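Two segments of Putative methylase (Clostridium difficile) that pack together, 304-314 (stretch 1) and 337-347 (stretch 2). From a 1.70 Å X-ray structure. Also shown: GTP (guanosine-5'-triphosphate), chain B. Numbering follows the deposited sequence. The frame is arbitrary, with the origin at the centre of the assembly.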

# COMPACT_ATOMS: atom_id res chain seq x y z
N PHE A 304 -9.62 2.71 -21.30
CA PHE A 304 -9.90 2.35 -19.92
C PHE A 304 -10.23 3.59 -19.12
O PHE A 304 -9.61 4.64 -19.31
N ILE A 305 -11.19 3.47 -18.20
CA ILE A 305 -11.42 4.49 -17.18
C ILE A 305 -11.25 3.84 -15.81
O ILE A 305 -11.80 2.76 -15.56
N ILE A 306 -10.43 4.45 -14.95
CA ILE A 306 -10.31 3.99 -13.57
C ILE A 306 -10.46 5.24 -12.73
O ILE A 306 -9.73 6.21 -12.94
N THR A 307 -11.42 5.24 -11.82
CA THR A 307 -11.74 6.49 -11.14
C THR A 307 -12.37 6.31 -9.76
O THR A 307 -12.95 5.26 -9.45
N ASN A 308 -12.25 7.37 -8.95
CA ASN A 308 -12.70 7.40 -7.56
C ASN A 308 -13.64 8.60 -7.41
O ASN A 308 -13.21 9.71 -7.07
N PRO A 309 -14.94 8.42 -7.73
CA PRO A 309 -15.89 9.55 -7.70
C PRO A 309 -16.23 9.94 -6.26
O PRO A 309 -15.90 9.19 -5.34
N PRO A 310 -16.91 11.08 -6.07
CA PRO A 310 -17.46 11.40 -4.75
C PRO A 310 -18.35 10.24 -4.27
O PRO A 310 -18.99 9.61 -5.10
N TYR A 311 -18.39 9.98 -2.97
CA TYR A 311 -19.14 8.85 -2.42
C TYR A 311 -20.56 9.20 -1.98
O TYR A 311 -21.40 8.31 -1.80
N GLY A 312 -20.81 10.49 -1.77
CA GLY A 312 -22.11 10.96 -1.32
C GLY A 312 -22.49 10.45 0.06
O GLY A 312 -23.64 10.11 0.31
N GLU A 313 -21.52 10.41 0.97
CA GLU A 313 -21.77 9.88 2.31
C GLU A 313 -22.64 10.81 3.16
O GLU A 313 -23.38 10.35 4.03
N ARG A 314 -22.55 12.12 2.91
CA ARG A 314 -23.33 13.09 3.68
C ARG A 314 -24.73 13.24 3.11
O ARG A 314 -24.91 13.27 1.90
N ASN A 337 -16.63 0.48 -26.92
CA ASN A 337 -15.93 -0.69 -26.41
C ASN A 337 -14.89 -0.32 -25.34
O ASN A 337 -13.79 -0.88 -25.33
N TRP A 338 -15.22 0.62 -24.47
CA TRP A 338 -14.32 0.93 -23.36
C TRP A 338 -14.59 0.02 -22.16
O TRP A 338 -15.63 -0.63 -22.08
N SER A 339 -13.64 -0.01 -21.23
CA SER A 339 -13.76 -0.71 -19.95
C SER A 339 -13.70 0.37 -18.88
O SER A 339 -12.88 1.27 -18.98
N TYR A 340 -14.54 0.28 -17.85
CA TYR A 340 -14.48 1.30 -16.80
C TYR A 340 -14.59 0.67 -15.42
O TYR A 340 -15.25 -0.35 -15.24
N TYR A 341 -13.93 1.30 -14.45
CA TYR A 341 -13.79 0.75 -13.10
C TYR A 341 -13.96 1.90 -12.13
O TYR A 341 -13.31 2.93 -12.28
N LEU A 342 -14.86 1.75 -11.17
CA LEU A 342 -15.16 2.86 -10.26
C LEU A 342 -15.19 2.36 -8.84
O LEU A 342 -15.78 1.32 -8.54
N ILE A 343 -14.54 3.10 -7.95
CA ILE A 343 -14.57 2.76 -6.53
C ILE A 343 -15.46 3.74 -5.76
O ILE A 343 -15.34 4.95 -5.92
N THR A 344 -16.39 3.22 -4.98
CA THR A 344 -17.25 4.07 -4.18
C THR A 344 -17.83 3.31 -3.01
O THR A 344 -18.00 2.09 -3.09
N SER A 345 -18.16 4.02 -1.95
CA SER A 345 -18.80 3.41 -0.79
C SER A 345 -20.31 3.44 -0.90
O SER A 345 -21.02 2.92 -0.04
N TYR A 346 -20.81 4.07 -1.97
CA TYR A 346 -22.25 4.12 -2.20
C TYR A 346 -22.77 2.72 -2.56
O TYR A 346 -22.49 2.20 -3.64
N GLU A 347 -23.50 2.10 -1.64
CA GLU A 347 -23.91 0.71 -1.78
C GLU A 347 -24.69 0.42 -3.07
O GLU A 347 -24.40 -0.55 -3.77

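Strands 304-307 and 339-344 run parallel and are joined by backbone hydrogen bonds. Each is extended, so its side chains alternate between the two faces of the sheet. Asn-337 does not reach stretch 1.

Trp-338 precedes the strand. Its CA-to-CB bond points sideways. Its chi1 is m, and the end of the indole comes nearer to stretch 1 than the CA-to-CB direction suggests. Its CE3 lies 3.5 Å from Phe-304 N, and its CZ3 lies 3.9 Å from Ile-305 CG1. Ile-305 is m at chi1 and t at chi2.

Ser-339, chi1 m, pairs with Phe-304. Both side chains lie on one face, with Ser-339 CB 3.8 Å from Phe-304 CD1. Ser-339 O accepts a hydrogen bond from Ile-305 N at 2.9 Å. The Ser-339 hydroxyl is bonded elsewhere in the structure.

Tyr-340 is on the other face, beside Ile-305. Their CB atoms are 3.8 Å apart. The chi1 of Tyr-340 is 29°, between wells, and its ring leads away from stretch 1.

Tyr-341, chi1 m, shares the face of Phe-304 and Ile-306. The rings of Phe-304 and Tyr-341 meet at their edges, with Phe-304 CD1 4.0 Å from Tyr-341 CE2. Ile-306 CG1 sits 4.2 Å from Tyr-341 CD2. Both backbone polar atoms bond to stretch 1: Tyr-341 N donates to Ile-305 O at 2.8 Å, and Tyr-341 O accepts from Thr-307 N at 3.0 Å.

Leu-342, chi1 m, returns to the face of Ile-305 and Thr-307. Its CG packs 3.7 Å from Thr-307 CG2. Thr-307 is t. Leu-342 CD2 also reaches Pro-309 CG at 4.4 Å.

Ile-343 is t at both chi angles and points sideways. Its N donates to Thr-307 O at 3.1 Å, the last rung of the ladder. Pro-309 CD lies 3.2 Å from Ile-343 O, which is buried without a polar partner.

Thr-344, chi1 t, lies beside Tyr-311. Thr-344 OG1 is 3.6 Å from Tyr-311 CD2 and accepts a hydrogen bond from Tyr-346 N at 3.0 Å. The Tyr-311 ring, chi1 m, has Thr-344 C and Ser-345 N over one face.

Ser-345, chi1 p, points toward stretch 1. Its OG donates to Glu-313 OE2 at 2.9 Å and lies 3.3 Å from Tyr-311 CB. Water 1 bridges the stretches, donating to Tyr-311 O at 2.7 Å and to Ser-345 OG at 3.1 Å.

Tyr-346, chi1 t, brings its CB within 3.7 Å of Tyr-311 O. Glu-347 is out of reach.

GTP touches stretch 1, with its C5' 3.1 Å from Asn-308 O.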

# COMPACT_ATOMS: atom_id res chain seq x y z
CB PHE A 304 -8.67 1.70 -19.29
CG PHE A 304 -8.36 0.34 -19.81
CD1 PHE A 304 -8.85 -0.79 -19.18
CD2 PHE A 304 -7.58 0.18 -20.95
CE1 PHE A 304 -8.56 -2.04 -19.66
CE2 PHE A 304 -7.30 -1.07 -21.44
CZ PHE A 304 -7.79 -2.18 -20.80
CB ILE A 305 -12.83 5.09 -17.28
CG1 ILE A 305 -12.90 6.06 -18.46
CG2 ILE A 305 -13.19 5.82 -15.98
CD1 ILE A 305 -14.33 6.29 -19.01
CB ILE A 306 -8.94 3.35 -13.29
CG1 ILE A 306 -8.71 2.15 -14.22
CG2 ILE A 306 -8.86 2.87 -11.83
CD1 ILE A 306 -7.29 1.58 -14.12
CB THR A 307 -12.69 7.36 -12.02
OG1 THR A 307 -12.76 8.68 -11.49
CG2 THR A 307 -14.08 6.73 -12.10
CB ASN A 308 -11.42 7.51 -6.68
CG ASN A 308 -11.70 7.73 -5.21
OD1 ASN A 308 -11.04 8.56 -4.56
ND2 ASN A 308 -12.61 6.96 -4.66
CB PRO A 309 -17.14 8.97 -8.38
CG PRO A 309 -17.05 7.48 -8.11
CD PRO A 309 -15.57 7.18 -8.23
CB PRO A 310 -18.32 12.64 -5.02
CG PRO A 310 -17.85 13.19 -6.33
CD PRO A 310 -17.34 12.03 -7.12
CB TYR A 311 -18.43 8.25 -1.21
CG TYR A 311 -17.04 7.70 -1.47
CD1 TYR A 311 -16.20 7.37 -0.40
CD2 TYR A 311 -16.58 7.48 -2.76
CE1 TYR A 311 -14.92 6.85 -0.62
CE2 TYR A 311 -15.30 6.96 -2.99
CZ TYR A 311 -14.47 6.66 -1.92
OH TYR A 311 -13.22 6.14 -2.16
CB GLU A 313 -20.46 9.57 3.03
CG GLU A 313 -19.64 8.47 2.37
CD GLU A 313 -18.57 7.89 3.29
OE1 GLU A 313 -18.45 8.36 4.44
OE2 GLU A 313 -17.85 6.97 2.85
CB ARG A 314 -22.62 14.44 3.71
CG ARG A 314 -21.21 14.38 4.28
CD ARG A 314 -20.69 15.76 4.71
NE ARG A 314 -20.56 16.68 3.58
CZ ARG A 314 -21.38 17.70 3.34
NH1 ARG A 314 -22.39 17.94 4.16
NH2 ARG A 314 -21.18 18.48 2.29
CB ASN A 337 -15.23 -1.43 -27.55
CG ASN A 337 -16.20 -2.19 -28.42
OD1 ASN A 337 -17.09 -2.87 -27.92
ND2 ASN A 337 -16.03 -2.09 -29.73
CB TRP A 338 -14.46 2.40 -22.93
CG TRP A 338 -13.72 3.39 -23.80
CD1 TRP A 338 -13.81 3.50 -25.16
CD2 TRP A 338 -12.82 4.42 -23.37
NE1 TRP A 338 -13.00 4.53 -25.61
CE2 TRP A 338 -12.38 5.10 -24.53
CE3 TRP A 338 -12.31 4.82 -22.12
CZ2 TRP A 338 -11.48 6.17 -24.47
CZ3 TRP A 338 -11.43 5.88 -22.07
CH2 TRP A 338 -11.01 6.54 -23.24
CB SER A 339 -12.56 -1.65 -19.73
OG SER A 339 -12.54 -2.72 -20.66
CB TYR A 340 -15.53 2.41 -17.01
CG TYR A 340 -16.79 1.98 -17.75
CD1 TYR A 340 -17.90 1.53 -17.05
CD2 TYR A 340 -16.88 2.08 -19.13
CE1 TYR A 340 -19.07 1.15 -17.71
CE2 TYR A 340 -18.05 1.69 -19.80
CZ TYR A 340 -19.14 1.23 -19.08
OH TYR A 340 -20.32 0.85 -19.71
CB TYR A 341 -12.40 0.12 -12.94
CG TYR A 341 -12.12 -0.97 -13.96
CD1 TYR A 341 -12.34 -2.31 -13.65
CD2 TYR A 341 -11.66 -0.66 -15.24
CE1 TYR A 341 -12.09 -3.32 -14.58
CE2 TYR A 341 -11.41 -1.66 -16.18
CZ TYR A 341 -11.62 -2.99 -15.84
OH TYR A 341 -11.39 -4.00 -16.76
CB LEU A 342 -16.54 3.45 -10.59
CG LEU A 342 -16.70 4.11 -11.96
CD1 LEU A 342 -17.24 3.09 -12.95
CD2 LEU A 342 -17.63 5.32 -11.89
CB ILE A 343 -13.13 2.70 -5.93
CG1 ILE A 343 -13.22 2.37 -4.43
CG2 ILE A 343 -12.36 4.00 -6.19
CD1 ILE A 343 -11.88 1.91 -3.80
CB THR A 344 -18.40 4.71 -5.01
OG1 THR A 344 -19.21 5.51 -4.13
CG2 THR A 344 -19.27 3.65 -5.66
CB SER A 345 -18.36 4.11 0.50
OG SER A 345 -18.83 5.44 0.53
CB TYR A 346 -22.59 5.14 -3.30
CG TYR A 346 -24.07 5.42 -3.40
CD1 TYR A 346 -24.68 6.35 -2.57
CD2 TYR A 346 -24.87 4.75 -4.32
CE1 TYR A 346 -26.04 6.61 -2.65
CE2 TYR A 346 -26.22 5.00 -4.41
CZ TYR A 346 -26.80 5.93 -3.57
OH TYR A 346 -28.15 6.20 -3.64
CB GLU A 347 -24.74 0.26 -0.57
CG GLU A 347 -23.91 -0.04 0.67
CD GLU A 347 -23.23 -1.40 0.62
OE1 GLU A 347 -23.95 -2.42 0.58
OE2 GLU A 347 -21.98 -1.45 0.61
PG GTP B . -7.36 11.18 -5.62
O1G GTP B . -7.14 10.82 -7.08
O2G GTP B . -6.59 10.21 -4.77
O3G GTP B . -6.84 12.57 -5.32
O3B GTP B . -8.95 11.08 -5.32
PB GTP B . -9.81 12.43 -5.09
O1B GTP B . -9.97 12.62 -3.60
O2B GTP B . -9.12 13.63 -5.68
O3A GTP B . -11.29 12.25 -5.73
PA GTP B . -12.52 12.74 -4.80
O1A GTP B . -12.18 14.10 -4.23
O2A GTP B . -12.78 11.76 -3.69
O5' GTP B . -13.81 12.93 -5.74
C5' GTP B . -13.60 12.79 -7.11
C4' GTP B . -13.24 14.16 -7.68
O4' GTP B . -14.19 14.40 -8.68
C3' GTP B . -13.32 15.36 -6.73
O3' GTP B . -12.06 15.97 -6.71
C2' GTP B . -14.34 16.32 -7.35
O2' GTP B . -13.85 17.64 -7.46
C1' GTP B . -14.47 15.77 -8.75
N9 GTP B . -15.79 15.90 -9.38
C8 GTP B . -17.05 15.97 -8.84
N7 GTP B . -17.92 16.06 -9.88
C5 GTP B . -17.23 16.06 -11.05
C6 GTP B . -17.61 16.13 -12.38
O6 GTP B . -18.80 16.23 -12.71
N1 GTP B . -16.62 16.10 -13.35
C2 GTP B . -15.29 16.00 -13.00
N2 GTP B . -14.38 15.95 -13.96
N3 GTP B . -14.89 15.93 -11.67
C4 GTP B . -15.87 15.96 -10.73
O HOH W 1 -21.70 6.54 0.25